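Local coordinates for protein ATPase BagA (Mycobacterium tuberculosis H37Rv, PDB 6BS3) that hydrolyses ATP as one subunit of the heterodimeric BagAB complex, whose ATPase activity is required for resistance to nitric oxide and to elevated glycerol, at residues A[50-55]-A[156-161]; A[206-211]-A[232-237]. All coordinates share one frame; numbering follows the deposited sequence.

How the contacts relate
Contacts 1 and 2 are both buried joints in the same mixed sheet, with centres about 17 Å apart and nearest atoms about 7 Å apart, on opposite flanks of the strand 23-28 that leads into the P-loop. Each pairs two parallel strands, but they differ in topology and chemistry. Contact 1 joins strands far apart in sequence, in even register from Leu53 to Val55 and lined by aliphatic side chains, with charged residues gathered at its partly exposed starting end. Contact 2 closes a beta-alpha-beta unit with only one helix between its strands; a bulge breaks its register, and an imidazole takes up the amide that the bulge displaces.

Contact 1: residues A[50-55]-A[156-161]; sequences RKVLLV and YDAIVV
Leu53 lies against Tyr156 and Ile159 where strands 51-55 and 158-161 run parallel, side by side within the central sheet of a P-loop ATPase of the ArsA family. The tight part is the aliphatic middle. Leu53 CB stands almost centrally over one face of the tyrosine ring, 3.6 Å from its centroid and 4° off the normal, a CH-pi contact. With CG anti to the backbone N (chi1 -175°), the leucine carries CD1 on to the phenol end of the ring, while Leu53 CB also meets Ile159 CD1 at 3.7 Å. Tyrosine suits this place because its flat face packs on the leucine and its hydroxyl is hydrogen-bonded to Glu76 OE1 and Asn89 ND2. Further along, Val55 CG2 touches Ile159 CG2. The other face of the sheet carries Val52, Leu54, Ala158 and Val160, with Val52 CG1 3.9 Å from Val160 CG2; helix 34-46, whose first residues end the P-loop, packs over Val52 and Leu54. Beta-branched valines and isoleucine fit the extended backbone, which is stitched by nearly straight bonds such as Val160 N to Leu53 O, 2.8 Å.

The starting end is more open to solvent at Arg50, Lys51 and Asp157, though its backbone is firmly bonded. The aliphatic part of Lys51 leans obliquely on the tyrosine ring, and Arg50 lays its guanidinium over Asp157 CB. Arg50 NH1 is 4.4 Å from Asp157 OD1, which lies well out of the guanidinium plane, so the charges can attract without a salt bridge; Arg50 NE instead bonds to Leu45 O. Asp157 grips the backbone of Lys51 twice: its N donates to Lys51 O, and Lys51 N meets Asp157 OD2 on the anti side at 2.8 Å, with a 173° angle at the hydrogen.

Contact 2: residues A[206-211]-A[232-237]; sequences IHLVTL and LPIGSV
His207 reaches across to Gly235 and Ser236 with its ring. His207 CB lies 3.7 Å from Ser236 O. CG is anti to the carbonyl carbon (chi1 -50°), which turns the imidazole toward the neighbouring strand, and His207 CG comes within 4.1 Å of Ser236 N. There His207 ND1 accepts a bond from Ser236 N at 3.0 Å, bent to 137° at the hydrogen and with the donor 15° out of the ring plane. His207 CE1 passes 3.8 Å from Gly235 CA, where a side chain directed at the ring would collide with it. At the tip, NE2 is hydrogen-bonded to ND1 of His24 on strand 23-28.

The two parallel strands belong to a beta-alpha-beta unit joined by helix 214-229, and between Ile206 and Leu208 their register slips by one residue, a beta bulge. Ile206 O is reached by Gly235 N from above the carbonyl plane, and the extra residue leaves the amide of Ser236 to the histidine. Regular pairing resumes with Leu208 N on Ser236 O, 3.0 Å.

Aliphatic residues flank the bulge: Ile206 CD1 rests on Leu232 CB, and Leu208 CD1 on Ile234 CG2. Nearer the nucleotide end, the side chain of Thr210 lies about 7 Å from that of the ATP-binding Asn240, and Thr210 CG2, its methyl, meets Val237 CG1 at 3.9 Å.

Contact 1: residues A[50-55]-A[156-161]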
loop_
_atom_site.group_PDB
_atom_site.type_symbol
_atom_site.label_atom_id
_atom_site.label_comp_id
_atom_site.label_asym_id
_atom_site.label_seq_id
_atom_site.Cartn_x
_atom_site.Cartn_y
_atom_site.Cartn_z
ATOM N N ARG A 50 22.750 17.430 -16.777
ATOM C CA ARG A 50 23.131 16.116 -16.245
ATOM C C ARG A 50 22.216 15.009 -16.810
ATOM O O ARG A 50 21.155 15.309 -17.354
ATOM C CB ARG A 50 23.135 16.113 -14.703
ATOM C CG ARG A 50 23.967 17.259 -14.092
ATOM C CD ARG A 50 24.804 16.827 -12.907
ATOM N NE ARG A 50 23.997 16.189 -11.867
ATOM C CZ ARG A 50 24.494 15.482 -10.858
ATOM N NH1 ARG A 50 25.803 15.318 -10.732
ATOM N NH2 ARG A 50 23.682 14.925 -9.969
ATOM N N LYS A 51 22.656 13.757 -16.748
ATOM C CA LYS A 51 21.883 12.627 -17.269
ATOM C C LYS A 51 21.611 11.655 -16.136
ATOM O O LYS A 51 22.554 11.081 -15.596
ATOM C CB LYS A 51 22.614 11.933 -18.436
ATOM C CG LYS A 51 21.739 10.923 -19.184
ATOM C CD LYS A 51 22.553 10.011 -20.092
ATOM C CE LYS A 51 22.905 10.637 -21.411
ATOM N NZ LYS A 51 23.348 9.604 -22.382
ATOM N N VAL A 52 20.326 11.489 -15.768
ATOM C CA VAL A 52 19.915 10.608 -14.671
ATOM C C VAL A 52 19.015 9.461 -15.170
ATOM O O VAL A 52 18.154 9.674 -16.028
ATOM C CB VAL A 52 19.284 11.433 -13.508
ATOM C CG1 VAL A 52 18.649 10.539 -12.442
ATOM C CG2 VAL A 52 20.324 12.363 -12.870
ATOM N N LEU A 53 19.240 8.243 -14.644
ATOM C CA LEU A 53 18.413 7.087 -14.967
ATOM C C LEU A 53 17.417 6.799 -13.832
ATOM O O LEU A 53 17.821 6.639 -12.677
ATOM C CB LEU A 53 19.259 5.832 -15.307
ATOM C CG LEU A 53 18.468 4.590 -15.781
ATOM C CD1 LEU A 53 17.825 4.809 -17.156
ATOM C CD2 LEU A 53 19.348 3.381 -15.828
ATOM N N LEU A 54 16.115 6.744 -14.167
ATOM C CA LEU A 54 15.028 6.408 -13.234
ATOM C C LEU A 54 14.654 4.924 -13.474
ATOM O O LEU A 54 14.208 4.558 -14.567
ATOM C CB LEU A 54 13.819 7.357 -13.447
ATOM C CG LEU A 54 12.558 7.104 -12.614
ATOM C CD1 LEU A 54 12.840 7.239 -11.079
ATOM C CD2 LEU A 54 11.415 7.977 -13.093
ATOM N N VAL A 55 14.870 4.076 -12.456
ATOM C CA VAL A 55 14.688 2.613 -12.525
ATOM C C VAL A 55 13.529 2.089 -11.667
ATOM O O VAL A 55 13.423 2.457 -10.500
ATOM C CB VAL A 55 16.017 1.904 -12.129
ATOM C CG1 VAL A 55 15.905 0.375 -12.220
ATOM C CG2 VAL A 55 17.204 2.411 -12.949
ATOM N N TYR A 156 25.748 7.661 -16.819
ATOM C CA TYR A 156 24.805 8.413 -15.981
ATOM C C TYR A 156 25.502 9.148 -14.846
ATOM O O TYR A 156 26.455 8.633 -14.264
ATOM C CB TYR A 156 23.703 7.483 -15.449
ATOM C CG TYR A 156 22.817 6.936 -16.548
ATOM C CD1 TYR A 156 21.933 7.765 -17.236
ATOM C CD2 TYR A 156 22.886 5.597 -16.929
ATOM C CE1 TYR A 156 21.140 7.277 -18.275
ATOM C CE2 TYR A 156 22.094 5.099 -17.964
ATOM C CZ TYR A 156 21.220 5.946 -18.638
ATOM O OH TYR A 156 20.415 5.482 -19.665
ATOM N N ASP A 157 25.029 10.349 -14.539
ATOM C CA ASP A 157 25.515 11.137 -13.401
ATOM C C ASP A 157 24.982 10.551 -12.102
ATOM O O ASP A 157 25.652 10.632 -11.080
ATOM C CB ASP A 157 25.101 12.603 -13.532
ATOM C CG ASP A 157 25.828 13.237 -14.685
ATOM O OD1 ASP A 157 27.033 13.524 -14.532
ATOM O OD2 ASP A 157 25.215 13.387 -15.760
ATOM N N ALA A 158 23.781 9.953 -12.152
ATOM C CA ALA A 158 23.124 9.300 -11.016
ATOM C C ALA A 158 22.080 8.320 -11.510
ATOM O O ALA A 158 21.583 8.438 -12.632
ATOM C CB ALA A 158 22.465 10.335 -10.088
ATOM N N ILE A 159 21.754 7.350 -10.658
ATOM C CA ILE A 159 20.718 6.338 -10.863
ATOM C C ILE A 159 19.752 6.477 -9.689
ATOM O O ILE A 159 20.174 6.475 -8.528
ATOM C CB ILE A 159 21.294 4.884 -10.932
ATOM C CG1 ILE A 159 22.505 4.755 -11.922
ATOM C CG2 ILE A 159 20.193 3.835 -11.211
ATOM C CD1 ILE A 159 22.272 4.937 -13.351
ATOM N N VAL A 160 18.464 6.611 -9.993
ATOM C CA VAL A 160 17.427 6.701 -8.965
ATOM C C VAL A 160 16.536 5.471 -9.119
ATOM O O VAL A 160 15.993 5.221 -10.195
ATOM C CB VAL A 160 16.634 8.045 -8.956
ATOM C CG1 VAL A 160 15.619 8.073 -7.804
ATOM C CG2 VAL A 160 17.588 9.259 -8.878
ATOM N N VAL A 161 16.467 4.661 -8.068
ATOM C CA VAL A 161 15.650 3.464 -8.082
ATOM C C VAL A 161 14.378 3.700 -7.267
ATOM O O VAL A 161 14.450 4.091 -6.092
ATOM C CB VAL A 161 16.435 2.184 -7.645
ATOM C CG1 VAL A 161 15.573 0.927 -7.749
ATOM C CG2 VAL A 161 17.708 2.014 -8.469
#

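Contact 2: residues A[206-211]-A[232-237]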
loop_
_atom_site.group_PDB
_atom_site.type_symbol
_atom_site.label_atom_id
_atom_site.label_comp_id
_atom_site.label_asym_id
_atom_site.label_seq_id
_atom_site.Cartn_x
_atom_site.Cartn_y
_atom_site.Cartn_z
ATOM N N ILE A 206 20.081 5.062 0.730
ATOM C CA ILE A 206 18.688 4.606 0.781
ATOM C C ILE A 206 17.861 5.717 1.447
ATOM O O ILE A 206 18.115 6.062 2.601
ATOM C CB ILE A 206 18.538 3.245 1.516
ATOM C CG1 ILE A 206 19.359 2.139 0.814
ATOM C CG2 ILE A 206 17.059 2.831 1.652
ATOM C CD1 ILE A 206 20.074 1.185 1.698
ATOM N N HIS A 207 16.898 6.277 0.697
ATOM C CA HIS A 207 15.970 7.310 1.145
ATOM C C HIS A 207 14.644 6.629 1.480
ATOM O O HIS A 207 14.231 5.687 0.804
ATOM C CB HIS A 207 15.782 8.422 0.082
ATOM C CG HIS A 207 17.072 8.961 -0.445
ATOM N ND1 HIS A 207 17.935 9.690 0.364
ATOM C CD2 HIS A 207 17.640 8.800 -1.662
ATOM C CE1 HIS A 207 18.990 9.952 -0.391
ATOM N NE2 HIS A 207 18.848 9.453 -1.623
ATOM N N LEU A 208 14.013 7.078 2.556
ATOM C CA LEU A 208 12.788 6.471 3.055
ATOM C C LEU A 208 11.669 7.476 3.081
ATOM O O LEU A 208 11.680 8.428 3.857
ATOM C CB LEU A 208 13.010 5.843 4.447
ATOM C CG LEU A 208 14.112 4.790 4.521
ATOM C CD1 LEU A 208 15.432 5.397 5.003
ATOM C CD2 LEU A 208 13.681 3.616 5.357
ATOM N N VAL A 209 10.719 7.271 2.190
ATOM C CA VAL A 209 9.523 8.093 2.093
ATOM C C VAL A 209 8.551 7.645 3.188
ATOM O O VAL A 209 8.350 6.457 3.397
ATOM C CB VAL A 209 8.888 8.008 0.676
ATOM C CG1 VAL A 209 7.586 8.810 0.599
ATOM C CG2 VAL A 209 9.873 8.492 -0.378
ATOM N N THR A 210 7.959 8.615 3.877
ATOM C CA THR A 210 6.958 8.382 4.907
ATOM C C THR A 210 5.857 9.434 4.839
ATOM O O THR A 210 6.059 10.514 4.282
ATOM C CB THR A 210 7.620 8.277 6.319
ATOM O OG1 THR A 210 6.662 7.736 7.226
ATOM C CG2 THR A 210 8.145 9.625 6.854
ATOM N N LEU A 211 4.696 9.105 5.427
ATOM C CA LEU A 211 3.576 10.020 5.645
ATOM C C LEU A 211 3.510 10.213 7.161
ATOM O O LEU A 211 4.020 9.365 7.914
ATOM C CB LEU A 211 2.242 9.461 5.103
ATOM C CG LEU A 211 2.144 9.231 3.573
ATOM C CD1 LEU A 211 0.899 8.457 3.226
ATOM C CD2 LEU A 211 2.184 10.539 2.780
ATOM N N LEU A 232 24.089 -0.913 5.685
ATOM C CA LEU A 232 23.672 -0.301 4.427
ATOM C C LEU A 232 23.487 1.223 4.628
ATOM O O LEU A 232 22.936 1.633 5.647
ATOM C CB LEU A 232 22.420 -0.984 3.852
ATOM C CG LEU A 232 22.653 -2.357 3.206
ATOM C CD1 LEU A 232 21.376 -3.093 3.026
ATOM C CD2 LEU A 232 23.364 -2.249 1.868
ATOM N N PRO A 233 24.008 2.072 3.713
ATOM C CA PRO A 233 23.931 3.528 3.919
ATOM C C PRO A 233 22.546 4.153 3.797
ATOM O O PRO A 233 21.893 4.046 2.764
ATOM C CB PRO A 233 24.900 4.086 2.875
ATOM C CG PRO A 233 24.915 3.079 1.812
ATOM C CD PRO A 233 24.745 1.752 2.476
ATOM N N ILE A 234 22.119 4.822 4.872
ATOM C CA ILE A 234 20.871 5.572 4.944
ATOM C C ILE A 234 21.161 6.985 4.410
ATOM O O ILE A 234 22.204 7.565 4.710
ATOM C CB ILE A 234 20.285 5.574 6.396
ATOM C CG1 ILE A 234 20.093 4.127 6.973
ATOM C CG2 ILE A 234 18.994 6.412 6.534
ATOM C CD1 ILE A 234 19.339 3.130 6.091
ATOM N N GLY A 235 20.253 7.491 3.592
ATOM C CA GLY A 235 20.340 8.824 3.022
ATOM C C GLY A 235 19.486 9.799 3.801
ATOM O O GLY A 235 19.939 10.348 4.798
ATOM N N SER A 236 18.239 9.988 3.383
ATOM C CA SER A 236 17.320 10.920 4.038
ATOM C C SER A 236 15.968 10.281 4.334
ATOM O O SER A 236 15.552 9.349 3.648
ATOM C CB SER A 236 17.073 12.127 3.127
ATOM O OG SER A 236 18.167 13.028 3.054
ATOM N N VAL A 237 15.249 10.832 5.311
ATOM C CA VAL A 237 13.848 10.472 5.546
ATOM C C VAL A 237 13.071 11.603 4.826
ATOM O O VAL A 237 13.351 12.773 5.060
ATOM C CB VAL A 237 13.453 10.321 7.040
ATOM C CG1 VAL A 237 11.929 10.257 7.207
ATOM C CG2 VAL A 237 14.102 9.091 7.651
#